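Naphthalene dioxygenase large subunit (Rhodococcus sp., PDB 2B1X) is the large subunit of a Rieske non-haem iron dioxygenase, carrying an Fe2/S2 cluster and an Fe(III) ion. Local coordinates at residues W203-A214 and H295-G305. Numbering follows the deposited sequence.
Sequences WKLGADNFVGDA and HGTVFPNLSIG
H295 holds CG between its backbone N and carbonyl carbon (chi1 59°), which lifts the imidazole from strand 295-298 to the C-terminal part of helix 204-212 and sets ND1 against F210 O. T297, with OG1 anti to its carbonyl carbon (chi1 -72°), raises its hydroxyl to the helix further back. The H295 ND1 to F210 O hydrogen bond is 3.1 Å long and nearly straight (163° at the hydrogen); the carbonyl oxygen lies close to the imidazole plane, whereas the donor stands above the carbonyl plane. Past it, H295 CE1 packs edge-on against G212 C at 3.6 Å. T297 OG1 lies 3.0 Å from A207 O and 2.8 Å from S303 OG; W326 NE1 also bonds S303 OG. The CB atoms of V211 and T297 meet at 3.7 Å, their side chains crossing at about a right angle. F210 lies over strand 302-305: its CB touches S303 OG, and CD2 at the ring edge comes 3.3 Å from I304 O. At the hairpin turn, W203 CH2 rests on P300 CB at 3.7 Å, while W203 NE1 turns to E37. The helix thus lies across a hairpin of the antiparallel sheet in the catalytic domain, close to the iron: the F210 side chain comes within about 6 Å of the Fe(III) ion, and N209 touches H216 and D372, two of the three protein ligands of the iron. Because H295 gives ND1-H to F210 O and its NE2 is hydrogen-bonded to the D418 carboxylate, both ring nitrogens are engaged and the imidazole's rotation is fixed; D418, H295 and F210 form one buried polar link between sheet and helix, and T297, S303 and W326 a second, separate polar group.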
# COMPACT_ATOMS: atom_id res chain seq x y z
N TRP A 203 3.33 14.09 12.90
CA TRP A 203 3.97 14.11 14.22
C TRP A 203 3.72 15.35 15.10
O TRP A 203 3.64 15.27 16.35
CB TRP A 203 5.50 13.89 14.03
CG TRP A 203 6.25 15.06 13.42
CD1 TRP A 203 6.46 15.32 12.08
CD2 TRP A 203 6.86 16.13 14.12
NE1 TRP A 203 7.18 16.48 11.92
CE2 TRP A 203 7.43 17.01 13.16
CE3 TRP A 203 6.95 16.48 15.48
CZ2 TRP A 203 8.11 18.18 13.52
CZ3 TRP A 203 7.64 17.62 15.83
CH2 TRP A 203 8.20 18.46 14.86
N LYS A 204 3.60 16.51 14.46
CA LYS A 204 3.46 17.79 15.18
C LYS A 204 2.21 17.84 16.03
O LYS A 204 2.15 18.58 17.01
CB LYS A 204 3.49 19.00 14.22
CG LYS A 204 4.87 19.35 13.64
CD LYS A 204 4.87 20.60 12.67
CE LYS A 204 3.99 20.36 11.44
NZ LYS A 204 4.59 19.22 10.57
N LEU A 205 1.19 17.07 15.67
CA LEU A 205 -0.06 17.09 16.42
C LEU A 205 0.10 16.46 17.81
O LEU A 205 -0.57 16.90 18.75
CB LEU A 205 -1.18 16.40 15.63
CG LEU A 205 -1.57 17.01 14.26
CD1 LEU A 205 -2.55 16.12 13.50
CD2 LEU A 205 -2.21 18.38 14.53
N GLY A 206 0.94 15.41 17.92
CA GLY A 206 1.32 14.86 19.21
C GLY A 206 2.16 15.86 20.00
O GLY A 206 1.92 16.11 21.18
N ALA A 207 3.14 16.47 19.34
CA ALA A 207 3.98 17.44 20.01
C ALA A 207 3.19 18.66 20.54
O ALA A 207 3.37 19.10 21.71
CB ALA A 207 5.11 17.85 19.06
N ASP A 208 2.28 19.18 19.71
CA ASP A 208 1.36 20.30 20.03
C ASP A 208 0.48 19.99 21.25
O ASP A 208 0.27 20.83 22.14
CB ASP A 208 0.46 20.56 18.78
CG ASP A 208 -0.63 21.61 19.00
OD1 ASP A 208 -1.83 21.25 19.26
OD2 ASP A 208 -0.39 22.84 18.91
N ASN A 209 -0.02 18.76 21.29
CA ASN A 209 -0.89 18.31 22.36
C ASN A 209 -0.18 18.28 23.72
O ASN A 209 -0.70 18.82 24.72
CB ASN A 209 -1.50 16.96 21.99
CG ASN A 209 -2.41 16.41 23.07
OD1 ASN A 209 -1.93 15.96 24.08
ND2 ASN A 209 -3.73 16.47 22.87
N PHE A 210 1.01 17.67 23.76
CA PHE A 210 1.72 17.53 25.02
C PHE A 210 2.44 18.80 25.43
O PHE A 210 2.66 18.96 26.60
CB PHE A 210 2.72 16.33 25.02
CG PHE A 210 2.10 15.03 25.43
CD1 PHE A 210 1.21 14.36 24.59
CD2 PHE A 210 2.35 14.49 26.70
CE1 PHE A 210 0.62 13.14 24.96
CE2 PHE A 210 1.74 13.27 27.12
CZ PHE A 210 0.86 12.60 26.24
N VAL A 211 2.83 19.69 24.50
CA VAL A 211 3.56 20.92 24.89
C VAL A 211 2.70 21.85 25.80
O VAL A 211 3.21 22.54 26.71
CB VAL A 211 4.26 21.68 23.65
CG1 VAL A 211 3.24 22.50 22.80
CG2 VAL A 211 5.46 22.58 24.11
N GLY A 212 1.38 21.82 25.62
CA GLY A 212 0.56 22.84 26.24
C GLY A 212 -0.88 22.50 26.53
O GLY A 212 -1.54 23.25 27.23
N ASP A 213 -1.36 21.36 26.07
CA ASP A 213 -2.82 21.17 25.98
C ASP A 213 -3.44 20.30 27.08
O ASP A 213 -3.39 19.06 27.00
CB ASP A 213 -3.16 20.60 24.58
CG ASP A 213 -4.65 20.77 24.21
OD1 ASP A 213 -5.55 20.62 25.06
OD2 ASP A 213 -4.99 21.04 23.07
N ALA A 214 -4.00 20.95 28.10
CA ALA A 214 -4.84 20.30 29.07
C ALA A 214 -6.31 20.43 28.67
O ALA A 214 -7.12 19.56 28.99
CB ALA A 214 -4.61 20.93 30.43
N HIS A 295 3.02 17.68 31.86
CA HIS A 295 3.05 17.32 30.44
C HIS A 295 3.92 18.35 29.71
O HIS A 295 3.86 19.53 30.03
CB HIS A 295 1.63 17.32 29.88
CG HIS A 295 0.93 18.65 30.03
ND1 HIS A 295 0.92 19.60 29.03
CD2 HIS A 295 0.26 19.19 31.07
CE1 HIS A 295 0.25 20.67 29.45
NE2 HIS A 295 -0.18 20.43 30.68
N GLY A 296 4.73 17.89 28.75
CA GLY A 296 5.60 18.81 28.05
C GLY A 296 6.20 18.21 26.80
O GLY A 296 6.10 17.00 26.53
N THR A 297 6.82 19.07 26.01
CA THR A 297 7.53 18.58 24.84
C THR A 297 8.90 19.22 24.84
O THR A 297 9.04 20.43 25.05
CB THR A 297 6.74 18.96 23.57
OG1 THR A 297 5.57 18.14 23.52
CG2 THR A 297 7.54 18.62 22.31
N VAL A 298 9.90 18.37 24.64
CA VAL A 298 11.23 18.81 24.29
C VAL A 298 11.34 18.93 22.75
O VAL A 298 11.34 17.93 22.03
CB VAL A 298 12.31 17.83 24.82
CG1 VAL A 298 13.70 18.37 24.55
CG2 VAL A 298 12.11 17.59 26.32
N PHE A 299 11.41 20.14 22.25
CA PHE A 299 11.44 20.33 20.80
C PHE A 299 12.56 19.52 20.16
O PHE A 299 13.66 19.48 20.70
CB PHE A 299 11.65 21.80 20.47
CG PHE A 299 11.45 22.11 19.04
CD1 PHE A 299 10.21 22.58 18.59
CD2 PHE A 299 12.50 21.97 18.13
CE1 PHE A 299 10.01 22.87 17.24
CE2 PHE A 299 12.30 22.24 16.75
CZ PHE A 299 11.06 22.69 16.31
N PRO A 300 12.31 18.89 19.02
CA PRO A 300 11.00 18.87 18.35
C PRO A 300 9.96 17.84 18.83
O PRO A 300 8.79 18.24 18.97
CB PRO A 300 11.34 18.60 16.88
CG PRO A 300 12.70 17.84 16.94
CD PRO A 300 13.36 18.18 18.24
N ASN A 301 10.35 16.59 19.05
CA ASN A 301 9.34 15.51 18.99
C ASN A 301 9.45 14.51 20.15
O ASN A 301 9.04 13.36 20.02
CB ASN A 301 9.41 14.77 17.64
CG ASN A 301 10.69 13.92 17.49
OD1 ASN A 301 11.72 14.26 18.06
ND2 ASN A 301 10.60 12.82 16.76
N LEU A 302 10.01 14.94 21.29
CA LEU A 302 10.01 14.13 22.50
C LEU A 302 9.02 14.74 23.47
O LEU A 302 9.16 15.91 23.84
CB LEU A 302 11.41 14.09 23.17
CG LEU A 302 11.41 13.56 24.64
CD1 LEU A 302 11.07 12.08 24.62
CD2 LEU A 302 12.71 13.80 25.36
N SER A 303 8.02 13.97 23.89
CA SER A 303 7.06 14.48 24.88
C SER A 303 7.12 13.64 26.16
O SER A 303 7.54 12.49 26.14
CB SER A 303 5.62 14.51 24.34
OG SER A 303 5.47 15.38 23.21
N ILE A 304 6.72 14.28 27.26
CA ILE A 304 6.78 13.72 28.59
C ILE A 304 5.38 13.77 29.17
O ILE A 304 4.70 14.81 29.05
CB ILE A 304 7.75 14.57 29.45
CG1 ILE A 304 9.18 14.44 28.86
CG2 ILE A 304 7.70 14.17 30.92
CD1 ILE A 304 10.22 15.36 29.50
N GLY A 305 4.96 12.68 29.79
CA GLY A 305 3.79 12.71 30.66
C GLY A 305 4.08 12.10 32.02
O GLY A 305 4.49 10.95 32.08